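Local coordinates for F5/8 type C domain protein (Clostridium perfringens, PDB 7JRM) that probably recognises mucin-type glycans through its carbohydrate-binding module, as part of the O-glycopeptidase ZmpB, at residues N235-E240 with S278-L283; K242-N247 with E255-A260; E265-L268 with E274-N277; D23-I28 with V42-S47. All coordinates share one frame; numbering follows the deposited sequence.

Contact 1: N235-E240 with S278-L283; sequences NKAIEE and SALEEL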
loop_
_atom_site.group_PDB
_atom_site.type_symbol
_atom_site.label_atom_id
_atom_site.label_comp_id
_atom_site.label_asym_id
_atom_site.label_seq_id
_atom_site.Cartn_x
_atom_site.Cartn_y
_atom_site.Cartn_z
ATOM N N ASN A 235 -5.556 -4.654 9.097
ATOM C CA ASN A 235 -4.659 -5.680 8.578
ATOM C C ASN A 235 -5.362 -7.029 8.489
ATOM O O ASN A 235 -5.146 -7.790 7.539
ATOM C CB ASN A 235 -3.414 -5.789 9.459
ATOM C CG ASN A 235 -2.174 -5.235 8.789
ATOM O OD1 ASN A 235 -1.917 -5.501 7.615
ATOM N ND2 ASN A 235 -1.395 -4.461 9.535
ATOM N N LYS A 236 -6.211 -7.337 9.472
ATOM C CA LYS A 236 -6.933 -8.605 9.463
ATOM C C LYS A 236 -7.922 -8.671 8.304
ATOM O O LYS A 236 -8.039 -9.708 7.641
ATOM C CB LYS A 236 -7.652 -8.799 10.797
ATOM C CG LYS A 236 -8.269 -10.174 10.987
ATOM C CD LYS A 236 -8.920 -10.290 12.357
ATOM C CE LYS A 236 -9.883 -11.463 12.416
ATOM N NZ LYS A 236 -11.103 -11.221 11.599
ATOM N N ALA A 237 -8.640 -7.576 8.046
ATOM C CA ALA A 237 -9.614 -7.570 6.960
ATOM C C ALA A 237 -8.941 -7.609 5.594
ATOM O O ALA A 237 -9.475 -8.218 4.660
ATOM C CB ALA A 237 -10.517 -6.343 7.072
ATOM N N ILE A 238 -7.775 -6.973 5.456
ATOM C CA ILE A 238 -7.080 -6.963 4.171
ATOM C C ILE A 238 -6.556 -8.355 3.839
ATOM O O ILE A 238 -6.711 -8.842 2.713
ATOM C CB ILE A 238 -5.947 -5.921 4.182
ATOM C CG1 ILE A 238 -6.517 -4.506 4.087
ATOM C CG2 ILE A 238 -4.971 -6.178 3.042
ATOM C CD1 ILE A 238 -5.482 -3.422 4.276
ATOM N N GLU A 239 -5.928 -9.016 4.816
ATOM C CA GLU A 239 -5.365 -10.341 4.572
ATOM C C GLU A 239 -6.449 -11.342 4.194
ATOM O O GLU A 239 -6.244 -12.189 3.315
ATOM C CB GLU A 239 -4.597 -10.821 5.804
ATOM C CG GLU A 239 -3.323 -10.043 6.087
ATOM C CD GLU A 239 -2.497 -9.794 4.839
ATOM O OE1 GLU A 239 -2.181 -10.769 4.125
ATOM O OE2 GLU A 239 -2.164 -8.620 4.572
ATOM N N GLU A 240 -7.610 -11.262 4.845
ATOM C CA GLU A 240 -8.710 -12.151 4.491
ATOM C C GLU A 240 -9.318 -11.779 3.145
ATOM O O GLU A 240 -9.814 -12.655 2.428
ATOM C CB GLU A 240 -9.776 -12.130 5.587
ATOM C CG GLU A 240 -9.320 -12.755 6.897
ATOM C CD GLU A 240 -10.307 -12.537 8.028
ATOM O OE1 GLU A 240 -9.945 -12.805 9.192
ATOM O OE2 GLU A 240 -11.444 -12.099 7.751
ATOM N N SER A 278 -11.897 4.429 8.425
ATOM C CA SER A 278 -12.749 4.641 7.260
ATOM C C SER A 278 -12.477 3.599 6.183
ATOM O O SER A 278 -13.411 3.104 5.541
ATOM C CB SER A 278 -12.545 6.052 6.708
ATOM O OG SER A 278 -13.457 6.326 5.658
ATOM N N ALA A 279 -11.205 3.253 5.972
ATOM C CA ALA A 279 -10.874 2.221 4.996
ATOM C C ALA A 279 -11.395 0.860 5.437
ATOM O O ALA A 279 -11.820 0.052 4.603
ATOM C CB ALA A 279 -9.363 2.173 4.774
ATOM N N LEU A 280 -11.372 0.589 6.744
ATOM C CA LEU A 280 -11.886 -0.681 7.246
ATOM C C LEU A 280 -13.389 -0.797 7.020
ATOM O O LEU A 280 -13.877 -1.850 6.594
ATOM C CB LEU A 280 -11.553 -0.832 8.730
ATOM C CG LEU A 280 -12.249 -1.976 9.472
ATOM C CD1 LEU A 280 -11.823 -3.321 8.907
ATOM C CD2 LEU A 280 -11.964 -1.902 10.963
ATOM N N GLU A 281 -14.135 0.276 7.295
ATOM C CA GLU A 281 -15.580 0.244 7.092
ATOM C C GLU A 281 -15.926 0.061 5.620
ATOM O O GLU A 281 -16.865 -0.667 5.281
ATOM C CB GLU A 281 -16.214 1.524 7.640
ATOM N N GLU A 282 -15.175 0.713 4.729
ATOM C CA GLU A 282 -15.425 0.558 3.299
ATOM C C GLU A 282 -15.052 -0.841 2.823
ATOM O O GLU A 282 -15.779 -1.445 2.026
ATOM C CB GLU A 282 -14.656 1.620 2.515
ATOM C CG GLU A 282 -14.416 1.277 1.051
ATOM C CD GLU A 282 -15.653 1.461 0.191
ATOM O OE1 GLU A 282 -16.651 2.025 0.689
ATOM O OE2 GLU A 282 -15.626 1.047 -0.988
ATOM N N LEU A 283 -13.923 -1.372 3.303
ATOM C CA LEU A 283 -13.518 -2.721 2.921
ATOM C C LEU A 283 -14.535 -3.755 3.386
ATOM O O LEU A 283 -14.848 -4.702 2.655
ATOM C CB LEU A 283 -12.133 -3.034 3.488
ATOM C CG LEU A 283 -11.599 -4.452 3.278
ATOM C CD1 LEU A 283 -11.623 -4.832 1.805
ATOM C CD2 LEU A 283 -10.193 -4.583 3.843
#
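Ala237 turns its methyl group into a notch between Leu280 and Leu283, two residues about one helical turn apart on the facing helix of a small three-helix bundle. Its CB lies 3.8 Å from Leu280 CD1 and 3.7 Å from Leu283 CD2, so a single carbon meets both leucines. The backbones are closest at this point, with CA of Ala237 and CA of Leu280 7.3 Å apart, and the axes of segments 235-240 and 278-283 pass 10.1 Å from each other at 36°, roughly side by side and in the same direction. Leu283 CB already points at helix 232-242; with CG anti to the backbone N (chi1 175°) and chi2 near 54°, CD2 is the branch that touches. No hydrogen bond joins the two segments; the interface is wholly apolar. Away from it, helix 232-242 carries a salt bridge along one turn, Lys236 NZ to Glu240 OE1 at 3.1 Å, the ammonium on the syn side of the carboxylate and 26° out of its plane. The intervening helix 251-270 adds its Leu268 on Ile238 and its Leu257 on Leu283. Ile238 and Leu283 cross at about a right angle, with Ile238 CG1 3.7 Å from Leu283 CD2.

Contact 2: K242-N247 with E255-A260; sequences KKLDLN and EALKNA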
loop_
_atom_site.group_PDB
_atom_site.type_symbol
_atom_site.label_atom_id
_atom_site.label_comp_id
_atom_site.label_asym_id
_atom_site.label_seq_id
_atom_site.Cartn_x
_atom_site.Cartn_y
_atom_site.Cartn_z
ATOM N N LYS A 242 -7.544 -10.418 0.586
ATOM C CA LYS A 242 -6.570 -10.836 -0.415
ATOM C C LYS A 242 -6.580 -12.340 -0.655
ATOM O O LYS A 242 -6.001 -12.794 -1.648
ATOM C CB LYS A 242 -5.168 -10.383 -0.000
ATOM C CG LYS A 242 -4.920 -8.894 -0.205
ATOM C CD LYS A 242 -3.460 -8.527 0.013
ATOM C CE LYS A 242 -2.906 -9.151 1.284
ATOM N NZ LYS A 242 -1.546 -8.634 1.601
ATOM N N LYS A 243 -7.219 -13.117 0.221
ATOM C CA LYS A 243 -7.321 -14.560 0.042
ATOM C C LYS A 243 -8.400 -14.963 -0.952
ATOM O O LYS A 243 -8.449 -16.134 -1.346
ATOM C CB LYS A 243 -7.597 -15.236 1.388
ATOM C CG LYS A 243 -6.411 -15.988 1.967
ATOM C CD LYS A 243 -6.595 -16.244 3.455
ATOM C CE LYS A 243 -8.007 -16.716 3.767
ATOM N NZ LYS A 243 -8.281 -16.719 5.231
ATOM N N LEU A 244 -9.257 -14.034 -1.365
ATOM C CA LEU A 244 -10.361 -14.345 -2.259
ATOM C C LEU A 244 -9.911 -14.317 -3.714
ATOM O O LEU A 244 -8.984 -13.594 -4.088
ATOM C CB LEU A 244 -11.512 -13.358 -2.054
ATOM C CG LEU A 244 -12.183 -13.393 -0.681
ATOM C CD1 LEU A 244 -13.351 -12.422 -0.627
ATOM C CD2 LEU A 244 -12.638 -14.804 -0.342
ATOM N N ASP A 245 -10.585 -15.119 -4.535
ATOM C CA ASP A 245 -10.299 -15.203 -5.963
ATOM C C ASP A 245 -11.226 -14.243 -6.700
ATOM O O ASP A 245 -12.434 -14.483 -6.793
ATOM C CB ASP A 245 -10.473 -16.635 -6.461
ATOM C CG ASP A 245 -9.759 -16.888 -7.773
ATOM O OD1 ASP A 245 -9.498 -18.069 -8.091
ATOM O OD2 ASP A 245 -9.455 -15.912 -8.491
ATOM N N LEU A 246 -10.656 -13.158 -7.231
ATOM C CA LEU A 246 -11.454 -12.130 -7.889
ATOM C C LEU A 246 -12.117 -12.628 -9.167
ATOM O O LEU A 246 -13.067 -11.996 -9.643
ATOM C CB LEU A 246 -10.592 -10.902 -8.201
ATOM C CG LEU A 246 -9.841 -10.196 -7.062
ATOM C CD1 LEU A 246 -10.745 -10.011 -5.847
ATOM C CD2 LEU A 246 -8.529 -10.889 -6.683
ATOM N N ASN A 247 -11.641 -13.738 -9.735
ATOM C CA ASN A 247 -12.260 -14.285 -10.936
ATOM C C ASN A 247 -13.641 -14.868 -10.665
ATOM O O ASN A 247 -14.452 -14.964 -11.591
ATOM C CB ASN A 247 -11.358 -15.356 -11.553
ATOM C CG ASN A 247 -10.444 -14.801 -12.627
ATOM O OD1 ASN A 247 -10.139 -13.609 -12.643
ATOM N ND2 ASN A 247 -10.001 -15.668 -13.530
ATOM N N GLU A 255 -13.990 -5.254 -8.924
ATOM C CA GLU A 255 -13.305 -3.970 -9.025
ATOM C C GLU A 255 -13.453 -3.166 -7.741
ATOM O O GLU A 255 -12.485 -2.569 -7.256
ATOM C CB GLU A 255 -13.850 -3.175 -10.211
ATOM C CG GLU A 255 -12.797 -2.407 -10.990
ATOM C CD GLU A 255 -12.067 -3.277 -11.992
ATOM O OE1 GLU A 255 -12.527 -3.362 -13.151
ATOM O OE2 GLU A 255 -11.035 -3.875 -11.623
ATOM N N ALA A 256 -14.663 -3.140 -7.176
ATOM C CA ALA A 256 -14.899 -2.373 -5.958
ATOM C C ALA A 256 -14.101 -2.933 -4.788
ATOM O O ALA A 256 -13.495 -2.176 -4.022
ATOM C CB ALA A 256 -16.392 -2.356 -5.632
ATOM N N LEU A 257 -14.090 -4.260 -4.634
ATOM C CA LEU A 257 -13.291 -4.874 -3.579
ATOM C C LEU A 257 -11.807 -4.612 -3.794
ATOM O O LEU A 257 -11.077 -4.312 -2.841
ATOM C CB LEU A 257 -13.565 -6.376 -3.517
ATOM C CG LEU A 257 -12.649 -7.184 -2.594
ATOM C CD1 LEU A 257 -12.897 -6.816 -1.140
ATOM C CD2 LEU A 257 -12.834 -8.677 -2.815
ATOM N N LYS A 258 -11.344 -4.714 -5.043
ATOM C CA LYS A 258 -9.946 -4.430 -5.348
ATOM C C LYS A 258 -9.586 -2.993 -4.993
ATOM O O LYS A 258 -8.495 -2.727 -4.475
ATOM C CB LYS A 258 -9.670 -4.702 -6.826
ATOM C CG LYS A 258 -8.212 -4.575 -7.229
ATOM C CD LYS A 258 -7.324 -5.482 -6.396
ATOM C CE LYS A 258 -6.012 -4.800 -6.054
ATOM N NZ LYS A 258 -5.215 -4.498 -7.275
ATOM N N ASN A 259 -10.493 -2.051 -5.264
ATOM C CA ASN A 259 -10.241 -0.660 -4.908
ATOM C C ASN A 259 -10.230 -0.470 -3.397
ATOM O O ASN A 259 -9.462 0.343 -2.873
ATOM C CB ASN A 259 -11.287 0.247 -5.556
ATOM C CG ASN A 259 -11.194 0.256 -7.069
ATOM O OD1 ASN A 259 -10.205 -0.198 -7.645
ATOM N ND2 ASN A 259 -12.228 0.773 -7.724
ATOM N N ALA A 260 -11.076 -1.216 -2.679
ATOM C CA ALA A 260 -11.108 -1.104 -1.225
ATOM C C ALA A 260 -9.847 -1.686 -0.598
ATOM O O ALA A 260 -9.339 -1.152 0.395
ATOM C CB ALA A 260 -12.353 -1.795 -0.671
#
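Leu257 receives two leucines of the preceding loop on one methyl group, and apolar contact accounts for everything that passes between the segments. The nearer is Leu246, whose CD1 stands 3.9 Å from Leu257 CD2; the touching atoms are terminal methyls, and the two side chains cross at about a right angle. Leu244 adds a looser touch, its CD1 being 4.4 Å from the same Leu257 CD2. The CB of Leu257 points at the loop, and its CG lies opposite the backbone N (chi1 171°). Met287 and Leu290 touch both Leu244 and Leu257, extending the apolar cluster to helix 273-288 and the loop beyond it.

Polar interactions stay within each segment or go to neighbours outside the pair. In the loop, the backbone N of Asn247 makes a weak hydrogen bond to Asp245 OD2, 3.3 Å long, at the short 3-10 turn that begins with Leu246 and Asn247. Lys242 NZ forms a salt bridge with Glu239 OE2 of helix 232-242, and Lys258 O is hydrogen-bonded to Ser262 OG farther along helix 251-270. An interhelical connection thus folds back along the helix it leads into, its leucines covering one end of the core of a three-helix bundle.

Contact 3: E265-L268 with E274-N277; sequences EEAL and ETIN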
loop_
_atom_site.group_PDB
_atom_site.type_symbol
_atom_site.label_atom_id
_atom_site.label_comp_id
_atom_site.label_asym_id
_atom_site.label_seq_id
_atom_site.Cartn_x
_atom_site.Cartn_y
_atom_site.Cartn_z
ATOM N N GLU A 265 -4.651 -0.540 1.985
ATOM C CA GLU A 265 -3.192 -0.556 2.011
ATOM C C GLU A 265 -2.629 0.854 2.142
ATOM O O GLU A 265 -1.614 1.065 2.817
ATOM C CB GLU A 265 -2.651 -1.237 0.754
ATOM C CG GLU A 265 -2.805 -2.749 0.750
ATOM C CD GLU A 265 -2.612 -3.351 -0.629
ATOM O OE1 GLU A 265 -2.975 -2.688 -1.623
ATOM O OE2 GLU A 265 -2.098 -4.486 -0.718
ATOM N N GLU A 266 -3.274 1.833 1.501
ATOM C CA GLU A 266 -2.861 3.222 1.673
ATOM C C GLU A 266 -3.089 3.687 3.106
ATOM O O GLU A 266 -2.270 4.429 3.662
ATOM C CB GLU A 266 -3.619 4.125 0.698
ATOM C CG GLU A 266 -3.404 3.797 -0.768
ATOM C CD GLU A 266 -4.464 4.416 -1.659
ATOM O OE1 GLU A 266 -4.921 5.536 -1.345
ATOM O OE2 GLU A 266 -4.840 3.786 -2.669
ATOM N N ALA A 267 -4.196 3.259 3.719
ATOM C CA ALA A 267 -4.497 3.673 5.084
ATOM C C ALA A 267 -3.479 3.129 6.079
ATOM O O ALA A 267 -3.183 3.790 7.080
ATOM C CB ALA A 267 -5.906 3.225 5.470
ATOM N N LEU A 268 -2.939 1.933 5.823
ATOM C CA LEU A 268 -1.911 1.385 6.702
ATOM C C LEU A 268 -0.672 2.270 6.717
ATOM O O LEU A 268 -0.070 2.491 7.774
ATOM C CB LEU A 268 -1.545 -0.035 6.266
ATOM C CG LEU A 268 -2.620 -1.118 6.372
ATOM C CD1 LEU A 268 -2.111 -2.434 5.804
ATOM C CD2 LEU A 268 -3.070 -1.294 7.812
ATOM N N GLU A 274 -8.326 7.746 11.814
ATOM C CA GLU A 274 -9.590 7.845 11.092
ATOM C C GLU A 274 -9.462 7.363 9.653
ATOM O O GLU A 274 -10.426 6.823 9.097
ATOM C CB GLU A 274 -10.110 9.284 11.132
ATOM C CG GLU A 274 -10.431 9.800 12.533
ATOM C CD GLU A 274 -11.467 8.964 13.274
ATOM O OE1 GLU A 274 -12.217 8.201 12.628
ATOM O OE2 GLU A 274 -11.528 9.074 14.516
ATOM N N THR A 275 -8.294 7.550 9.034
ATOM C CA THR A 275 -8.078 7.003 7.698
ATOM C C THR A 275 -8.155 5.481 7.716
ATOM O O THR A 275 -8.723 4.868 6.804
ATOM C CB THR A 275 -6.725 7.462 7.150
ATOM O OG1 THR A 275 -6.594 8.880 7.317
ATOM C CG2 THR A 275 -6.600 7.116 5.675
ATOM N N ILE A 276 -7.599 4.857 8.756
ATOM C CA ILE A 276 -7.638 3.403 8.866
ATOM C C ILE A 276 -9.061 2.926 9.128
ATOM O O ILE A 276 -9.537 1.968 8.508
ATOM C CB ILE A 276 -6.670 2.928 9.965
ATOM C CG1 ILE A 276 -5.222 3.031 9.481
ATOM C CG2 ILE A 276 -7.000 1.506 10.401
ATOM C CD1 ILE A 276 -4.206 3.094 10.601
ATOM N N ASN A 277 -9.764 3.595 10.047
ATOM C CA ASN A 277 -11.125 3.188 10.384
ATOM C C ASN A 277 -12.063 3.350 9.194
ATOM O O ASN A 277 -12.935 2.504 8.963
ATOM C CB ASN A 277 -11.632 3.997 11.578
ATOM C CG ASN A 277 -10.927 3.634 12.871
ATOM O OD1 ASN A 277 -10.178 2.659 12.933
ATOM N ND2 ASN A 277 -11.168 4.419 13.915
#
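Ala267 and Ile276 meet as a methyl against a backbone and a branched chain against a carbonyl, at a point where the CA atoms of Ala267 and Ile276 are only 4.9 Å apart. Ala267 directs its CB at the other helix, where the closest atom is Thr275 O at 3.5 Å. Ile276 approaches beside it, and its CG1 comes within 3.2 Å of Ala267 O, a close van der Waals contact of an aliphatic carbon with a carbonyl oxygen. Its first torsion (chi1 -74°) sets CG1 beside the backbone N and opposite the carbonyl carbon; the extended chi2 (158°) leaves CD1 3.7 Å from Ala267 O. The two side chains themselves are less tightly apposed, with Ala267 CB 4.1 Å from Ile276 CG1.

Thr275 divides its branches between two tasks. The methyl CG2 turns to Ala267, 4.0 Å from its CB, while OG1 is hydrogen-bonded to Asp272 OD2 just before the segment. The carbonyl of Ala267 is likewise engaged, accepting a hydrogen bond from Ser270 OG in addition to its contact with Ile276. No hydrogen bond crosses between the segments. Leu234 of helix 232-242 touches Ala267, Leu268 and Ile276, so the first helix of the bundle covers this junction. With only five residues between the segments, this is the packing of the two arms next to the tight turn of an alpha-hairpin, here the second and third helices of a three-helix bundle.

Contact 4: D23-I28 with V42-S47; sequences DLMKGI and VQIKSS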
loop_
_atom_site.group_PDB
_atom_site.type_symbol
_atom_site.label_atom_id
_atom_site.label_comp_id
_atom_site.label_asym_id
_atom_site.label_seq_id
_atom_site.Cartn_x
_atom_site.Cartn_y
_atom_site.Cartn_z
ATOM N N ASP A 23 12.587 -7.746 17.945
ATOM C CA ASP A 23 13.351 -8.947 18.262
ATOM C C ASP A 23 13.191 -9.215 19.754
ATOM O O ASP A 23 13.760 -8.499 20.585
ATOM C CB ASP A 23 14.821 -8.779 17.880
ATOM C CG ASP A 23 15.646 -10.020 18.169
ATOM O OD1 ASP A 23 15.059 -11.114 18.301
ATOM O OD2 ASP A 23 16.887 -9.900 18.259
ATOM N N LEU A 24 12.412 -10.245 20.092
ATOM C CA LEU A 24 12.122 -10.540 21.492
ATOM C C LEU A 24 13.353 -10.997 22.262
ATOM O O LEU A 24 13.330 -10.992 23.498
ATOM C CB LEU A 24 11.029 -11.605 21.586
ATOM C CG LEU A 24 9.619 -11.168 21.191
ATOM C CD1 LEU A 24 8.647 -12.317 21.367
ATOM C CD2 LEU A 24 9.180 -9.962 22.005
ATOM N N MET A 25 14.419 -11.388 21.570
ATOM C CA MET A 25 15.641 -11.857 22.207
ATOM C C MET A 25 16.747 -10.810 22.195
ATOM O O MET A 25 17.877 -11.113 22.591
ATOM C CB MET A 25 16.126 -13.139 21.529
ATOM C CG MET A 25 15.111 -14.268 21.548
ATOM S SD MET A 25 14.934 -14.992 23.187
ATOM C CE MET A 25 16.654 -15.253 23.611
ATOM N N LYS A 26 16.449 -9.590 21.754
ATOM C CA LYS A 26 17.455 -8.536 21.695
ATOM C C LYS A 26 17.876 -8.136 23.105
ATOM O O LYS A 26 17.038 -7.747 23.925
ATOM C CB LYS A 26 16.908 -7.331 20.933
ATOM C CG LYS A 26 17.794 -6.096 20.994
ATOM C CD LYS A 26 19.182 -6.379 20.444
ATOM C CE LYS A 26 19.795 -5.130 19.833
ATOM N NZ LYS A 26 21.013 -5.443 19.037
ATOM N N GLY A 27 19.173 -8.235 23.385
ATOM C CA GLY A 27 19.704 -7.852 24.676
ATOM C C GLY A 27 19.631 -8.912 25.750
ATOM O O GLY A 27 19.968 -8.623 26.905
ATOM N N ILE A 28 19.207 -10.126 25.416
ATOM C CA ILE A 28 19.103 -11.210 26.386
ATOM C C ILE A 28 20.394 -12.015 26.369
ATOM O O ILE A 28 20.830 -12.489 25.312
ATOM C CB ILE A 28 17.890 -12.106 26.085
ATOM C CG1 ILE A 28 16.597 -11.291 26.150
ATOM C CG2 ILE A 28 17.837 -13.278 27.054
ATOM C CD1 ILE A 28 16.309 -10.712 27.518
ATOM N N VAL A 42 18.270 -20.063 25.583
ATOM C CA VAL A 42 17.299 -19.246 26.303
ATOM C C VAL A 42 15.926 -19.435 25.674
ATOM O O VAL A 42 15.770 -19.336 24.450
ATOM C CB VAL A 42 17.716 -17.768 26.293
ATOM C CG1 VAL A 42 16.599 -16.896 26.850
ATOM C CG2 VAL A 42 18.997 -17.573 27.087
ATOM N N GLN A 43 14.928 -19.713 26.508
ATOM C CA GLN A 43 13.553 -19.877 26.068
ATOM C C GLN A 43 12.665 -18.848 26.756
ATOM O O GLN A 43 13.024 -18.275 27.788
ATOM C CB GLN A 43 13.040 -21.294 26.360
ATOM N N ILE A 44 11.495 -18.620 26.170
ATOM C CA ILE A 44 10.530 -17.663 26.701
ATOM C C ILE A 44 9.534 -18.413 27.575
ATOM O O ILE A 44 8.886 -19.362 27.122
ATOM C CB ILE A 44 9.815 -16.907 25.571
ATOM C CG1 ILE A 44 10.833 -16.173 24.695
ATOM C CG2 ILE A 44 8.796 -15.934 26.144
ATOM C CD1 ILE A 44 10.795 -16.585 23.241
ATOM N N LYS A 45 9.410 -17.983 28.830
ATOM C CA LYS A 45 8.504 -18.631 29.771
ATOM C C LYS A 45 7.133 -17.972 29.821
ATOM O O LYS A 45 6.132 -18.659 30.056
ATOM C CB LYS A 45 9.120 -18.638 31.172
ATOM C CG LYS A 45 8.358 -19.478 32.185
ATOM C CD LYS A 45 9.150 -19.645 33.470
ATOM N N SER A 46 7.061 -16.660 29.602
ATOM C CA SER A 46 5.796 -15.944 29.671
ATOM C C SER A 46 5.908 -14.657 28.868
ATOM O O SER A 46 6.953 -14.002 28.885
ATOM C CB SER A 46 5.411 -15.636 31.123
ATOM O OG SER A 46 4.217 -14.875 31.185
ATOM N N SER A 47 4.828 -14.302 28.173
ATOM C CA SER A 47 4.805 -13.089 27.367
ATOM C C SER A 47 3.369 -12.757 26.992
ATOM O O SER A 47 2.574 -13.657 26.706
ATOM C CB SER A 47 5.656 -13.242 26.100
ATOM O OG SER A 47 5.628 -12.058 25.322
#
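Two successive turns, type I from Asp23 to Lys26 and type II from Met25 to Ile28, fold segment 23-28 opposite segment 42-47, which carries the edge strand 43-47, with the nearest CA atoms, those of Ile28 and Val42, 8.2 Å apart. The turns are closed by Lys26 N to Asp23 O and Ile28 N to Met25 O, and Asp23 OD1 adds a weak 3.3 Å bond from Met25 N. Gly27 has a positive phi of 85°, as is usual at the third position of a type II turn.

Met25 and Ile28 both face the strand and converge on Val42. Met25 is bent at its second and third torsions (chi2 -73°, chi3 -49°), which curls the terminal methyl round; CE lies 3.6 Å from Val42 CG1, and the two side chains run past each other in opposite senses. Ile28 reaches the same CG1 with its CG2 at 3.8 Å. Ile44, which also turns its CB to the loop, is more distant: Met25 SD lies 4.4 Å from Ile44 CD1.

Farther along that strand, a classic beta bulge sets Lys45 and Ser46 together opposite Val60 of strand 55-64, both bonded to it through the backbone. Arg75 NH2, from strand 70-79, is hydrogen-bonded to the carbonyls of Leu24 and Lys26, and Tyr61 OH to that of Leu24, tying the loop to the sheet of the Ig-like domain. Polar groups thus hold the loop's own shape and its place on the sheet, whereas its link to segment 42-47 rests on dispersion contact between aliphatic and thioether groups.

How the contacts relate
From the N terminus, contact 4 comes first, closing a 13-residue loop within the Ig-like domain between the turns at 23-28 and the edge strand. It finishes before the helical region begins, and its centre lies about 32 Å from that of contact 1. Contact 1 then spans the longest loop, from helix 232-242 to helix 273-288, and the short loops of contacts 2 and 3 both fall within it, one after the other, without crossing. Contact 2 joins the first interhelical loop to helix 251-270; contact 3 joins that helix to helix 273-288. Contact 1 touches both, through Leu283 with Ala260 and Ala279 with Ala267, so the three describe one helical bundle.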